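Local coordinates for protein putative aspartyl-tRNA synthetase (Leishmania major, PDB 6OD8) that probably catalyses the ATP-dependent attachment of L-aspartate to tRNA(Asp), as a class II aminoacyl-tRNA synthetase, at residues L361-V375 with V437-D449. Sequence-based numbering, arbitrary orientation.
Sequences LVWKLTPERIKELGV and VKERYGTDFFISD. With EDO (1,2-ethanediol), chain K; EDO (1,2-ethanediol), chain E.
L361 lays its CD1 methyl against D444 CB. V362 and D444 then exchange two hydrogen bonds. V362 N gives a nearly straight bond (171°) to D444 OD2 at 2.9 Å, met on the anti side of the carboxylate. D444 N returns one to V362 O at 2.8 Å. The other carboxylate oxygen, OD1, makes a salt bridge with K438, so the aspartate is held at both oxygens. Next, W363 sets its CB on F445 CB at 3.7 Å. Its indole turns to helix 325-342, where NE1 bonds N336. One water joins W363 O to T443 OG1 and F445 O, and a second links K364 O with G442 O. L365 rests CD1 on T443 CG2, with Y441 CB a little farther off. T366 caps helix 367-373 through OG1, which accepts from R369 N. R369, its chain bent at chi2 (51°), reaches the end of helix 427-441. There NE and NH2 both bond R440 O side-on, each at 2.9 Å and in the guanidinium plane, while NH1 pairs with E372. L373 spreads its two methyls over R440 and Y441: CD1 meets Y441 CD1 obliquely at 3.4 Å, and CD2 lies toward the rim of one face of both the R369 guanidinium and that of R440, itself salt-bridged to D386. V375 CG2 touches the edge of the Y441 ring. Side chains bridge the axes of helix 367-373 and turn 437-441, 11.6 Å apart and nearly perpendicular (84°). The contact fastens an outer loop and helix onto a helix-to-strand turn, where G442 has positive phi and strand 445-449 enters the large mixed sheet of the class II synthetase catalytic fold.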
ATOM      1  N   LEU A 361     -21.149  12.449  -6.549  1.00 28.61           N
ATOM      2  CA  LEU A 361     -20.209  13.366  -7.174  1.00 24.79           C
ATOM      3  C   LEU A 361     -20.384  13.368  -8.685  1.00 25.63           C
ATOM      4  O   LEU A 361     -20.530  12.311  -9.311  1.00 23.78           O
ATOM      5  CB  LEU A 361     -18.779  12.960  -6.832  1.00 19.18           C
ATOM      6  CG  LEU A 361     -17.686  13.980  -7.147  1.00 23.41           C
ATOM      7  CD1 LEU A 361     -17.750  15.039  -6.059  1.00 22.07           C
ATOM      8  CD2 LEU A 361     -16.293  13.298  -7.187  1.00 19.69           C
ATOM      9  N   VAL A 362     -20.373  14.566  -9.260  1.00 23.07           N
ATOM     10  CA  VAL A 362     -20.281  14.758 -10.705  1.00 22.79           C
ATOM     11  C   VAL A 362     -18.868  15.245 -10.982  1.00 20.27           C
ATOM     12  O   VAL A 362     -18.455  16.277 -10.446  1.00 23.83           O
ATOM     13  CB  VAL A 362     -21.327  15.757 -11.210  1.00 22.58           C
ATOM     14  CG1 VAL A 362     -21.164  15.991 -12.713  1.00 25.89           C
ATOM     15  CG2 VAL A 362     -22.745  15.247 -10.898  1.00 24.93           C
ATOM     16  N   TRP A 363     -18.105  14.484 -11.775  1.00 18.75           N
ATOM     17  CA  TRP A 363     -16.738  14.882 -12.083  1.00 20.43           C
ATOM     18  C   TRP A 363     -16.522  15.204 -13.560  1.00 21.77           C
ATOM     19  O   TRP A 363     -15.442  15.672 -13.913  1.00 22.46           O
ATOM     20  CB  TRP A 363     -15.734  13.801 -11.612  1.00 19.41           C
ATOM     21  CG  TRP A 363     -15.748  12.476 -12.343  1.00 15.45           C
ATOM     22  CD1 TRP A 363     -14.903  12.076 -13.336  1.00 20.88           C
ATOM     23  CD2 TRP A 363     -16.621  11.369 -12.091  1.00 16.67           C
ATOM     24  NE1 TRP A 363     -15.203  10.788 -13.726  1.00 19.00           N
ATOM     25  CE2 TRP A 363     -16.273  10.345 -12.998  1.00 17.14           C
ATOM     26  CE3 TRP A 363     -17.677  11.153 -11.200  1.00 22.25           C
ATOM     27  CZ2 TRP A 363     -16.930   9.115 -13.023  1.00 24.18           C
ATOM     28  CZ3 TRP A 363     -18.341   9.934 -11.237  1.00 22.62           C
ATOM     29  CH2 TRP A 363     -17.963   8.934 -12.141  1.00 22.59           C
ATOM     30  N   LYS A 364     -17.517  14.971 -14.416  1.00 18.33           N
ATOM     31  CA  LYS A 364     -17.435  15.230 -15.850  1.00 24.93           C
ATOM     32  C   LYS A 364     -18.407  16.327 -16.250  1.00 22.03           C
ATOM     33  O   LYS A 364     -19.563  16.337 -15.803  1.00 20.61           O
ATOM     34  CB  LYS A 364     -17.783  13.981 -16.675  1.00 18.11           C
ATOM     35  CG  LYS A 364     -16.931  12.743 -16.417  1.00 17.37           C
ATOM     36  CD  LYS A 364     -17.209  11.683 -17.482  1.00 27.91           C
ATOM     37  CE  LYS A 364     -16.450  10.403 -17.199  1.00 28.19           C
ATOM     38  NZ  LYS A 364     -16.477   9.483 -18.376  1.00 30.46           N
ATOM     39  N   LEU A 365     -17.965  17.215 -17.140  1.00 19.02           N
ATOM     40  CA  LEU A 365     -18.926  18.027 -17.879  1.00 21.86           C
ATOM     41  C   LEU A 365     -19.718  17.143 -18.840  1.00 25.80           C
ATOM     42  O   LEU A 365     -19.208  16.149 -19.361  1.00 24.83           O
ATOM     43  CB  LEU A 365     -18.208  19.127 -18.671  1.00 20.20           C
ATOM     44  CG  LEU A 365     -17.989  20.497 -18.029  1.00 37.14           C
ATOM     45  CD1 LEU A 365     -17.073  20.371 -16.855  1.00 25.78           C
ATOM     46  CD2 LEU A 365     -17.422  21.503 -19.050  1.00 30.49           C
ATOM     47  N   THR A 366     -20.972  17.512 -19.087  1.00 22.75           N
ATOM     48  CA  THR A 366     -21.705  16.844 -20.157  1.00 31.89           C
ATOM     49  C   THR A 366     -21.201  17.341 -21.512  1.00 31.57           C
ATOM     50  O   THR A 366     -20.680  18.454 -21.616  1.00 27.79           O
ATOM     51  CB  THR A 366     -23.212  17.091 -20.049  1.00 29.55           C
ATOM     52  OG1 THR A 366     -23.493  18.467 -20.312  1.00 25.47           O
ATOM     53  CG2 THR A 366     -23.736  16.711 -18.664  1.00 26.49           C
ATOM     54  N   PRO A 367     -21.308  16.520 -22.563  1.00 34.53           N
ATOM     55  CA  PRO A 367     -20.974  17.036 -23.902  1.00 32.47           C
ATOM     56  C   PRO A 367     -21.756  18.289 -24.241  1.00 31.55           C
ATOM     57  O   PRO A 367     -21.214  19.198 -24.883  1.00 31.09           O
ATOM     58  CB  PRO A 367     -21.319  15.861 -24.831  1.00 30.57           C
ATOM     59  CG  PRO A 367     -21.180  14.635 -23.936  1.00 32.47           C
ATOM     60  CD  PRO A 367     -21.650  15.082 -22.577  1.00 30.22           C
ATOM     61  N   GLU A 368     -23.009  18.384 -23.779  1.00 33.56           N
ATOM     62  CA  GLU A 368     -23.851  19.534 -24.096  1.00 37.97           C
ATOM     63  C   GLU A 368     -23.337  20.805 -23.430  1.00 35.68           C
ATOM     64  O   GLU A 368     -23.305  21.872 -24.057  1.00 28.57           O
ATOM     65  CB  GLU A 368     -25.289  19.251 -23.671  1.00 44.66           C
ATOM     66  CG  GLU A 368     -26.005  18.184 -24.509  1.00 50.41           C
ATOM     67  CD  GLU A 368     -25.546  16.752 -24.218  1.00 48.82           C
ATOM     68  OE1 GLU A 368     -25.094  16.464 -23.090  1.00 45.54           O
ATOM     69  OE2 GLU A 368     -25.646  15.906 -25.130  1.00 50.35           O
ATOM     70  N   ARG A 369     -22.933  20.718 -22.161  1.00 30.16           N
ATOM     71  CA  ARG A 369     -22.420  21.908 -21.489  1.00 29.68           C
ATOM     72  C   ARG A 369     -21.137  22.393 -22.156  1.00 26.28           C
ATOM     73  O   ARG A 369     -20.925  23.602 -22.306  1.00 30.63           O
ATOM     74  CB  ARG A 369     -22.189  21.625 -20.000  1.00 28.79           C
ATOM     75  CG  ARG A 369     -22.167  22.883 -19.132  1.00 26.17           C
ATOM     76  CD  ARG A 369     -23.406  23.765 -19.396  1.00 30.67           C
ATOM     77  NE  ARG A 369     -23.374  25.017 -18.648  1.00 41.68           N
ATOM     78  CZ  ARG A 369     -24.070  26.113 -18.962  1.00 46.32           C
ATOM     79  NH1 ARG A 369     -24.862  26.132 -20.033  1.00 44.92           N
ATOM     80  NH2 ARG A 369     -23.972  27.204 -18.203  1.00 40.58           N
ATOM     81  N   ILE A 370     -20.281  21.455 -22.562  1.00 23.76           N
ATOM     82  CA  ILE A 370     -19.065  21.794 -23.287  1.00 25.23           C
ATOM     83  C   ILE A 370     -19.404  22.628 -24.515  1.00 34.01           C
ATOM     84  O   ILE A 370     -18.814  23.692 -24.743  1.00 24.63           O
ATOM     85  CB  ILE A 370     -18.298  20.508 -23.643  1.00 22.84           C
ATOM     86  CG1 ILE A 370     -17.573  19.986 -22.390  1.00 21.68           C
ATOM     87  CG2 ILE A 370     -17.352  20.730 -24.827  1.00 23.83           C
ATOM     88  CD1 ILE A 370     -16.957  18.611 -22.545  1.00 21.09           C
ATOM     89  N   LYS A 371     -20.404  22.187 -25.289  1.00 25.44           N
ATOM     90  CA  LYS A 371     -20.796  22.922 -26.487  1.00 27.12           C
ATOM     91  C   LYS A 371     -21.442  24.260 -26.124  1.00 27.20           C
ATOM     92  O   LYS A 371     -21.105  25.292 -26.708  1.00 27.98           O
ATOM     93  CB  LYS A 371     -21.736  22.060 -27.338  1.00 32.10           C
ATOM     94  N   GLU A 372     -22.361  24.255 -25.147  1.00 30.93           N
ATOM     95  CA  GLU A 372     -23.083  25.466 -24.755  1.00 33.16           C
ATOM     96  C   GLU A 372     -22.144  26.594 -24.343  1.00 27.56           C
ATOM     97  O   GLU A 372     -22.399  27.768 -24.652  1.00 28.34           O
ATOM     98  CB  GLU A 372     -24.042  25.162 -23.600  1.00 45.10           C
ATOM     99  CG  GLU A 372     -25.221  24.272 -23.943  1.00 55.06           C
ATOM    100  CD  GLU A 372     -25.918  23.731 -22.698  1.00 63.91           C
ATOM    101  OE1 GLU A 372     -25.658  24.251 -21.591  1.00 62.00           O
ATOM    102  OE2 GLU A 372     -26.721  22.781 -22.829  1.00 67.58           O
ATOM    103  N   LEU A 373     -21.081  26.280 -23.598  1.00 26.36           N
ATOM    104  CA  LEU A 373     -20.175  27.316 -23.129  1.00 26.03           C
ATOM    105  C   LEU A 373     -18.951  27.477 -24.011  1.00 30.87           C
ATOM    106  O   LEU A 373     -18.137  28.362 -23.747  1.00 34.06           O
ATOM    107  CB  LEU A 373     -19.721  27.038 -21.689  1.00 24.93           C
ATOM    108  CG  LEU A 373     -20.825  26.954 -20.635  1.00 30.27           C
ATOM    109  CD1 LEU A 373     -20.202  26.535 -19.307  1.00 32.96           C
ATOM    110  CD2 LEU A 373     -21.537  28.273 -20.497  1.00 32.52           C
ATOM    111  N   GLY A 374     -18.795  26.658 -25.047  1.00 26.74           N
ATOM    112  CA  GLY A 374     -17.583  26.766 -25.847  1.00 25.58           C
ATOM    113  C   GLY A 374     -16.324  26.415 -25.084  1.00 27.80           C
ATOM    114  O   GLY A 374     -15.289  27.065 -25.270  1.00 24.17           O
ATOM    115  N   VAL A 375     -16.391  25.400 -24.216  1.00 26.26           N
ATOM    116  CA  VAL A 375     -15.203  24.860 -23.565  1.00 26.82           C
ATOM    117  C   VAL A 375     -14.302  24.230 -24.620  1.00 25.90           C
ATOM    118  O   VAL A 375     -14.778  23.545 -25.538  1.00 26.69           O
ATOM    119  CB  VAL A 375     -15.629  23.840 -22.493  1.00 24.71           C
ATOM    120  CG1 VAL A 375     -14.448  23.056 -21.941  1.00 20.79           C
ATOM    121  CG2 VAL A 375     -16.375  24.550 -21.361  1.00 21.98           C
ATOM    122  N   VAL A 437     -18.017  27.325 -10.041  1.00 20.94           N
ATOM    123  CA  VAL A 437     -17.737  26.315 -11.058  1.00 23.82           C
ATOM    124  C   VAL A 437     -18.903  25.343 -11.187  1.00 26.96           C
ATOM    125  O   VAL A 437     -19.290  24.958 -12.299  1.00 27.56           O
ATOM    126  CB  VAL A 437     -16.417  25.591 -10.737  1.00 25.40           C
ATOM    127  CG1 VAL A 437     -16.294  24.300 -11.565  1.00 18.83           C
ATOM    128  CG2 VAL A 437     -15.233  26.539 -10.998  1.00 21.24           C
ATOM    129  N   LYS A 438     -19.490  24.933 -10.058  1.00 23.82           N
ATOM    130  CA  LYS A 438     -20.616  24.007 -10.129  1.00 24.31           C
ATOM    131  C   LYS A 438     -21.798  24.652 -10.838  1.00 23.09           C
ATOM    132  O   LYS A 438     -22.445  24.027 -11.689  1.00 26.32           O
ATOM    133  CB  LYS A 438     -21.001  23.536  -8.725  1.00 25.16           C
ATOM    134  CG  LYS A 438     -22.190  22.555  -8.661  1.00 29.78           C
ATOM    135  CD  LYS A 438     -21.886  21.225  -9.316  1.00 29.13           C
ATOM    136  CE  LYS A 438     -23.065  20.239  -9.159  1.00 32.41           C
ATOM    137  NZ  LYS A 438     -23.334  19.911  -7.721  1.00 27.92           N
ATOM    138  N   GLU A 439     -22.072  25.920 -10.522  1.00 26.04           N
ATOM    139  CA  GLU A 439     -23.217  26.603 -11.105  1.00 32.79           C
ATOM    140  C   GLU A 439     -23.023  26.857 -12.594  1.00 28.71           C
ATOM    141  O   GLU A 439     -23.971  26.718 -13.371  1.00 31.39           O
ATOM    142  CB  GLU A 439     -23.475  27.906 -10.351  1.00 35.61           C
ATOM    143  CG  GLU A 439     -23.891  27.667  -8.899  1.00 45.02           C
ATOM    144  CD  GLU A 439     -24.122  28.950  -8.109  1.00 55.96           C
ATOM    145  OE1 GLU A 439     -23.763  30.040  -8.611  1.00 53.28           O
ATOM    146  OE2 GLU A 439     -24.666  28.856  -6.981  1.00 57.30           O
ATOM    147  N   ARG A 440     -21.802  27.201 -13.017  1.00 26.09           N
ATOM    148  CA  ARG A 440     -21.549  27.536 -14.422  1.00 25.38           C
ATOM    149  C   ARG A 440     -21.391  26.294 -15.286  1.00 30.35           C
ATOM    150  O   ARG A 440     -22.008  26.192 -16.354  1.00 29.16           O
ATOM    151  CB  ARG A 440     -20.284  28.387 -14.565  1.00 29.33           C
ATOM    152  CG  ARG A 440     -20.108  28.914 -16.004  1.00 33.30           C
ATOM    153  CD  ARG A 440     -18.921  29.848 -16.149  1.00 30.72           C
ATOM    154  NE  ARG A 440     -18.591  30.132 -17.554  1.00 30.70           N
ATOM    155  CZ  ARG A 440     -19.287  30.958 -18.328  1.00 37.28           C
ATOM    156  NH1 ARG A 440     -20.366  31.558 -17.845  1.00 35.80           N
ATOM    157  NH2 ARG A 440     -18.908  31.185 -19.587  1.00 30.62           N
ATOM    158  N   TYR A 441     -20.546  25.357 -14.836  1.00 22.34           N
ATOM    159  CA  TYR A 441     -20.114  24.200 -15.614  1.00 26.29           C
ATOM    160  C   TYR A 441     -20.796  22.902 -15.215  1.00 28.55           C
ATOM    161  O   TYR A 441     -20.712  21.933 -15.974  1.00 26.85           O
ATOM    162  CB  TYR A 441     -18.589  23.996 -15.495  1.00 20.86           C
ATOM    163  CG  TYR A 441     -17.822  25.207 -16.029  1.00 22.20           C
ATOM    164  CD1 TYR A 441     -17.624  25.383 -17.398  1.00 23.66           C
ATOM    165  CD2 TYR A 441     -17.330  26.181 -15.166  1.00 22.20           C
ATOM    166  CE1 TYR A 441     -16.951  26.504 -17.893  1.00 27.91           C
ATOM    167  CE2 TYR A 441     -16.642  27.286 -15.645  1.00 24.30           C
ATOM    168  CZ  TYR A 441     -16.454  27.446 -17.013  1.00 27.80           C
ATOM    169  OH  TYR A 441     -15.795  28.563 -17.520  1.00 27.95           O
ATOM    170  N   GLY A 442     -21.412  22.846 -14.031  1.00 23.82           N
ATOM    171  CA  GLY A 442     -22.169  21.669 -13.623  1.00 21.69           C
ATOM    172  C   GLY A 442     -21.366  20.547 -13.020  1.00 29.79           C
ATOM    173  O   GLY A 442     -21.874  19.423 -12.924  1.00 27.22           O
ATOM    174  N   THR A 443     -20.134  20.812 -12.582  1.00 23.63           N
ATOM    175  CA  THR A 443     -19.248  19.761 -12.115  1.00 21.61           C
ATOM    176  C   THR A 443     -18.743  20.072 -10.712  1.00 26.07           C
ATOM    177  O   THR A 443     -18.566  21.236 -10.338  1.00 19.14           O
ATOM    178  CB  THR A 443     -18.057  19.541 -13.061  1.00 22.47           C
ATOM    179  OG1 THR A 443     -17.265  18.451 -12.571  1.00 22.03           O
ATOM    180  CG2 THR A 443     -17.203  20.796 -13.166  1.00 22.47           C
ATOM    181  N   ASP A 444     -18.551  19.004  -9.934  1.00 19.70           N
ATOM    182  CA  ASP A 444     -17.995  19.039  -8.586  1.00 20.47           C
ATOM    183  C   ASP A 444     -16.483  18.846  -8.564  1.00 20.20           C
ATOM    184  O   ASP A 444     -15.899  18.837  -7.474  1.00 22.71           O
ATOM    185  CB  ASP A 444     -18.612  17.929  -7.702  1.00 19.09           C
ATOM    186  CG  ASP A 444     -20.120  18.043  -7.561  1.00 19.00           C
ATOM    187  OD1 ASP A 444     -20.633  19.149  -7.293  1.00 22.34           O
ATOM    188  OD2 ASP A 444     -20.792  17.002  -7.704  1.00 27.18           O
ATOM    189  N   PHE A 445     -15.843  18.698  -9.734  1.00 18.40           N
ATOM    190  CA  PHE A 445     -14.424  18.381  -9.851  1.00 17.76           C
ATOM    191  C   PHE A 445     -13.789  19.264 -10.915  1.00 21.90           C
ATOM    192  O   PHE A 445     -14.304  19.339 -12.031  1.00 21.47           O
ATOM    193  CB  PHE A 445     -14.227  16.914 -10.241  1.00 16.75           C
ATOM    194  CG  PHE A 445     -12.780  16.472 -10.229  1.00 23.04           C
ATOM    195  CD1 PHE A 445     -12.229  15.906  -9.091  1.00 25.69           C
ATOM    196  CD2 PHE A 445     -11.969  16.652 -11.336  1.00 24.44           C
ATOM    197  CE1 PHE A 445     -10.899  15.500  -9.061  1.00 26.18           C
ATOM    198  CE2 PHE A 445     -10.639  16.256 -11.303  1.00 28.15           C
ATOM    199  CZ  PHE A 445     -10.106  15.685 -10.170  1.00 20.64           C
ATOM    200  N   PHE A 446     -12.659  19.894 -10.601  1.00 17.91           N
ATOM    201  CA  PHE A 446     -12.002  20.713 -11.615  1.00 18.17           C
ATOM    202  C   PHE A 446     -10.564  20.971 -11.191  1.00 19.14           C
ATOM    203  O   PHE A 446     -10.191  20.800 -10.024  1.00 16.76           O
ATOM    204  CB  PHE A 446     -12.756  22.024 -11.875  1.00 18.91           C
ATOM    205  CG  PHE A 446     -12.540  23.089 -10.822  1.00 20.77           C
ATOM    206  CD1 PHE A 446     -11.577  24.063 -11.001  1.00 23.06           C
ATOM    207  CD2 PHE A 446     -13.302  23.106  -9.655  1.00 16.74           C
ATOM    208  CE1 PHE A 446     -11.370  25.062 -10.039  1.00 22.93           C
ATOM    209  CE2 PHE A 446     -13.079  24.068  -8.680  1.00 23.07           C
ATOM    210  CZ  PHE A 446     -12.126  25.049  -8.878  1.00 24.94           C
ATOM    211  N   ILE A 447      -9.737  21.343 -12.158  1.00 18.26           N
ATOM    212  CA  ILE A 447      -8.373  21.727 -11.825  1.00 19.60           C
ATOM    213  C   ILE A 447      -8.184  23.200 -12.161  1.00 19.43           C
ATOM    214  O   ILE A 447      -8.769  23.700 -13.121  1.00 19.58           O
ATOM    215  CB  ILE A 447      -7.326  20.831 -12.524  1.00 26.86           C
ATOM    216  CG1 ILE A 447      -7.097  21.256 -13.963  1.00 27.69           C
ATOM    217  CG2 ILE A 447      -7.773  19.379 -12.488  1.00 23.90           C
ATOM    218  CD1 ILE A 447      -5.903  22.185 -14.162  1.00 28.38           C
ATOM    219  N   SER A 448      -7.391  23.890 -11.333  1.00 18.76           N
ATOM    220  CA  SER A 448      -6.958  25.262 -11.552  1.00 17.96           C
ATOM    221  C   SER A 448      -5.490  25.210 -11.929  1.00 18.66           C
ATOM    222  O   SER A 448      -4.677  24.684 -11.165  1.00 19.04           O
ATOM    223  CB  SER A 448      -7.147  26.129 -10.302  1.00 18.57           C
ATOM    224  OG  SER A 448      -6.720  27.483 -10.547  1.00 23.43           O
ATOM    225  N   ASP A 449      -5.160  25.791 -13.083  1.00 23.41           N
ATOM    226  CA  ASP A 449      -3.884  25.616 -13.760  1.00 21.50           C
ATOM    227  C   ASP A 449      -3.007  26.862 -13.625  1.00 19.40           C
ATOM    228  O   ASP A 449      -3.483  27.984 -13.820  1.00 20.65           O
ATOM    229  CB  ASP A 449      -4.155  25.309 -15.237  1.00 19.76           C
ATOM    230  CG  ASP A 449      -2.921  24.950 -15.982  1.00 29.01           C
ATOM    231  OD1 ASP A 449      -2.049  24.303 -15.366  1.00 25.01           O
ATOM    232  OD2 ASP A 449      -2.820  25.312 -17.181  1.00 24.21           O
TER
HETATM  233  C1  EDO K 609     -18.877  22.917  -5.024  1.00 38.60           C
HETATM  234  O1  EDO K 609     -20.035  23.474  -4.399  1.00 37.15           O
HETATM  235  C2  EDO K 609     -19.276  21.818  -5.987  1.00 36.11           C
HETATM  236  O2  EDO K 609     -19.618  20.628  -5.269  1.00 36.69           O
HETATM  237  C1  EDO E 603      -6.015  25.783 -18.512  1.00 46.52           C
HETATM  238  O1  EDO E 603      -5.556  24.436 -18.639  1.00 46.88           O
HETATM  239  C2  EDO E 603      -7.477  25.876 -18.946  1.00 42.82           C
HETATM  240  O2  EDO E 603      -7.575  26.126 -20.352  1.00 50.47           O
HETATM  241  O   HOH W   1     -14.981  18.189 -14.432  1.00 18.24           O
HETATM  242  O   HOH W   2     -21.723  17.693 -15.549  1.00 30.45           O
HETATM  243  O   HOH W   3     -21.950  19.749 -17.212  1.00 22.89           O